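Local coordinates for type II restriction enzyme MspI (Moraxella sp., PDB 1SA3), which recognizes the double-stranded DNA sequence 5'-CCGG-3' and cleaves it after the first cytosine, leaving terminal 5'-phosphates, at residues S83-G88 against P96-T101. Sequence-based numbering, arbitrary orientation.
Sequences SDTDLG and PKTDAT. With NA (sodium ion), chain G.
Strands 77-84 and 100-106 part at a sodium site. Ser-83 and Thr-101 form an antiparallel hydrogen-bonded pair, with Thr-101 N nearly along the Ser-83 C=O axis (N to O 2.9 Å). Beyond it, Thr-85 N donates a hydrogen bond to Asp-99 O at 3.1 Å, from 46° above the carbonyl plane, and that oxygen also binds sodium at 2.7 Å. From CB, Thr-85 leans on Thr-98 O; OG1 is anti to the carbonyl carbon (chi1 -62°), so CG2 meets Thr-98 CG2 at 3.9 Å, the side chains crossing obliquely. Its OG1 lies over the backbone of Ala-100, beside Thr-101 CG2, and hydrogen-bonds water 1 at 2.6 Å. The same water joins the Ser-83 and Thr-101 hydroxyls of the two strands. CG of Asp-84 stands anti to its N (chi1 172°), turning the carboxylate toward sodium, where OD2 binds at 2.4 Å. Glu-35 of helix 23-41 and waters 2 and 3 also ligate the ion; Thr-85 O accepts from water 2, Asp-99 OD1 from water 3. Asp-99 and Ala-100 together face Leu-116, a classic beta bulge; separately, Ile-118 N donates to Asp-99 OD2. This site beside a DNA phosphate matches a PD-(D/E)XK nuclease centre: Asp-99 contributes its carbonyl, and the cation probably offsets repulsion between Asp-84 and Glu-35.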
ATOM      1  N   SER E  83      -8.976  14.244   0.597  1.00 18.10           N
ATOM      2  CA  SER E  83      -9.429  14.217  -0.778  1.00 19.32           C
ATOM      3  C   SER E  83      -8.772  13.127  -1.603  1.00 18.38           C
ATOM      4  O   SER E  83      -7.660  12.679  -1.306  1.00 14.93           O
ATOM      5  CB  SER E  83      -9.159  15.564  -1.450  1.00 22.30           C
ATOM      6  OG  SER E  83      -7.777  15.725  -1.727  1.00 24.64           O
ATOM      7  N   ASP E  84      -9.491  12.708  -2.638  1.00 17.44           N
ATOM      8  CA  ASP E  84      -9.014  11.715  -3.582  1.00 18.16           C
ATOM      9  C   ASP E  84      -7.830  12.373  -4.286  1.00 19.17           C
ATOM     10  O   ASP E  84      -7.802  13.592  -4.442  1.00 19.33           O
ATOM     11  CB  ASP E  84     -10.109  11.410  -4.602  1.00 18.46           C
ATOM     12  CG  ASP E  84      -9.625  10.523  -5.734  1.00 24.72           C
ATOM     13  OD1 ASP E  84      -9.991  10.795  -6.896  1.00 28.65           O
ATOM     14  OD2 ASP E  84      -8.888   9.552  -5.469  1.00 23.71           O
ATOM     15  N   THR E  85      -6.856  11.579  -4.703  1.00 17.58           N
ATOM     16  CA  THR E  85      -5.697  12.127  -5.392  1.00 18.91           C
ATOM     17  C   THR E  85      -5.720  11.723  -6.850  1.00 22.47           C
ATOM     18  O   THR E  85      -5.750  10.539  -7.181  1.00 23.25           O
ATOM     19  CB  THR E  85      -4.379  11.632  -4.760  1.00 17.95           C
ATOM     20  OG1 THR E  85      -4.315  12.079  -3.403  1.00 17.81           O
ATOM     21  CG2 THR E  85      -3.169  12.176  -5.524  1.00 19.21           C
ATOM     22  N   ASP E  86      -5.710  12.711  -7.730  1.00 25.17           N
ATOM     23  CA  ASP E  86      -5.710  12.441  -9.155  1.00 27.63           C
ATOM     24  C   ASP E  86      -4.889  13.546  -9.793  1.00 25.47           C
ATOM     25  O   ASP E  86      -5.413  14.597 -10.147  1.00 25.60           O
ATOM     26  CB  ASP E  86      -7.143  12.434  -9.682  1.00 32.63           C
ATOM     27  CG  ASP E  86      -7.212  12.259 -11.179  1.00 35.88           C
ATOM     28  OD1 ASP E  86      -6.412  11.473 -11.731  1.00 37.05           O
ATOM     29  OD2 ASP E  86      -8.080  12.903 -11.802  1.00 40.15           O
ATOM     30  N   LEU E  87      -3.593  13.295  -9.914  1.00 24.44           N
ATOM     31  CA  LEU E  87      -2.666  14.278 -10.463  1.00 28.00           C
ATOM     32  C   LEU E  87      -2.607  14.286 -11.982  1.00 29.21           C
ATOM     33  O   LEU E  87      -2.197  15.281 -12.595  1.00 25.35           O
ATOM     34  CB  LEU E  87      -1.274  14.028  -9.885  1.00 26.82           C
ATOM     35  CG  LEU E  87      -1.274  13.875  -8.363  1.00 26.97           C
ATOM     36  CD1 LEU E  87       0.144  13.607  -7.875  1.00 29.29           C
ATOM     37  CD2 LEU E  87      -1.849  15.129  -7.715  1.00 27.26           C
ATOM     38  N   GLY E  88      -3.007  13.174 -12.589  1.00 30.88           N
ATOM     39  CA  GLY E  88      -2.998  13.088 -14.038  1.00 36.92           C
ATOM     40  C   GLY E  88      -1.614  13.178 -14.645  1.00 38.79           C
ATOM     41  O   GLY E  88      -1.442  13.680 -15.754  1.00 41.28           O
ATOM     42  N   PRO E  96       2.040   7.973  -9.774  1.00 23.05           N
ATOM     43  CA  PRO E  96       2.289   7.988  -8.331  1.00 21.06           C
ATOM     44  C   PRO E  96       1.387   6.976  -7.632  1.00 20.71           C
ATOM     45  O   PRO E  96       0.255   6.733  -8.070  1.00 17.25           O
ATOM     46  CB  PRO E  96       1.948   9.425  -7.944  1.00 23.00           C
ATOM     47  CG  PRO E  96       2.373  10.191  -9.153  1.00 21.78           C
ATOM     48  CD  PRO E  96       1.820   9.340 -10.279  1.00 24.76           C
ATOM     49  N   LYS E  97       1.898   6.405  -6.547  1.00 15.54           N
ATOM     50  CA  LYS E  97       1.169   5.415  -5.758  1.00 17.57           C
ATOM     51  C   LYS E  97       0.194   6.034  -4.743  1.00 17.51           C
ATOM     52  O   LYS E  97      -0.373   5.334  -3.899  1.00 16.39           O
ATOM     53  CB  LYS E  97       2.142   4.511  -5.000  1.00 21.04           C
ATOM     54  CG  LYS E  97       3.094   3.734  -5.896  1.00 25.98           C
ATOM     55  CD  LYS E  97       2.360   2.656  -6.676  1.00 29.38           C
ATOM     56  CE  LYS E  97       3.311   1.879  -7.571  1.00 33.13           C
ATOM     57  NZ  LYS E  97       2.668   1.484  -8.855  1.00 32.32           N
ATOM     58  N   THR E  98      -0.011   7.342  -4.830  1.00 16.86           N
ATOM     59  CA  THR E  98      -0.894   8.023  -3.891  1.00 14.30           C
ATOM     60  C   THR E  98      -2.357   7.977  -4.312  1.00 17.37           C
ATOM     61  O   THR E  98      -2.731   8.515  -5.359  1.00 14.31           O
ATOM     62  CB  THR E  98      -0.448   9.488  -3.710  1.00 14.93           C
ATOM     63  OG1 THR E  98       0.918   9.507  -3.270  1.00 15.25           O
ATOM     64  CG2 THR E  98      -1.312  10.186  -2.675  1.00 12.99           C
ATOM     65  N   ASP E  99      -3.187   7.335  -3.491  1.00 14.79           N
ATOM     66  CA  ASP E  99      -4.611   7.209  -3.784  1.00 15.18           C
ATOM     67  C   ASP E  99      -5.436   8.358  -3.240  1.00 16.20           C
ATOM     68  O   ASP E  99      -6.491   8.682  -3.786  1.00 16.34           O
ATOM     69  CB  ASP E  99      -5.175   5.909  -3.189  1.00 14.57           C
ATOM     70  CG  ASP E  99      -4.649   4.672  -3.880  1.00 14.84           C
ATOM     71  OD1 ASP E  99      -4.579   4.683  -5.122  1.00 19.07           O
ATOM     72  OD2 ASP E  99      -4.319   3.685  -3.188  1.00 16.20           O
ATOM     73  N   ALA E 100      -4.961   8.964  -2.155  1.00 13.99           N
ATOM     74  CA  ALA E 100      -5.683  10.057  -1.515  1.00 16.70           C
ATOM     75  C   ALA E 100      -4.786  10.723  -0.491  1.00 13.52           C
ATOM     76  O   ALA E 100      -3.716  10.212  -0.172  1.00 14.65           O
ATOM     77  CB  ALA E 100      -6.922   9.515  -0.816  1.00 15.48           C
ATOM     78  N   THR E 101      -5.237  11.857   0.032  1.00 13.43           N
ATOM     79  CA  THR E 101      -4.470  12.574   1.036  1.00 12.55           C
ATOM     80  C   THR E 101      -5.344  13.112   2.160  1.00 15.28           C
ATOM     81  O   THR E 101      -6.552  13.325   1.989  1.00 16.36           O
ATOM     82  CB  THR E 101      -3.707  13.773   0.426  1.00 16.48           C
ATOM     83  OG1 THR E 101      -4.640  14.733  -0.085  1.00 13.50           O
ATOM     84  CG2 THR E 101      -2.811  13.316  -0.705  1.00 14.34           C
TER
HETATM   85 NA    NA G 401      -8.138   7.326  -5.392  1.00 29.81          NA
HETATM   86  O   HOH W   1      -5.425  14.328  -2.591  1.00 35.74           O
HETATM   87  O   HOH W   2      -6.690   8.067  -7.001  1.00 31.65           O
HETATM   88  O   HOH W   3      -7.212   5.185  -5.963  1.00 40.47           O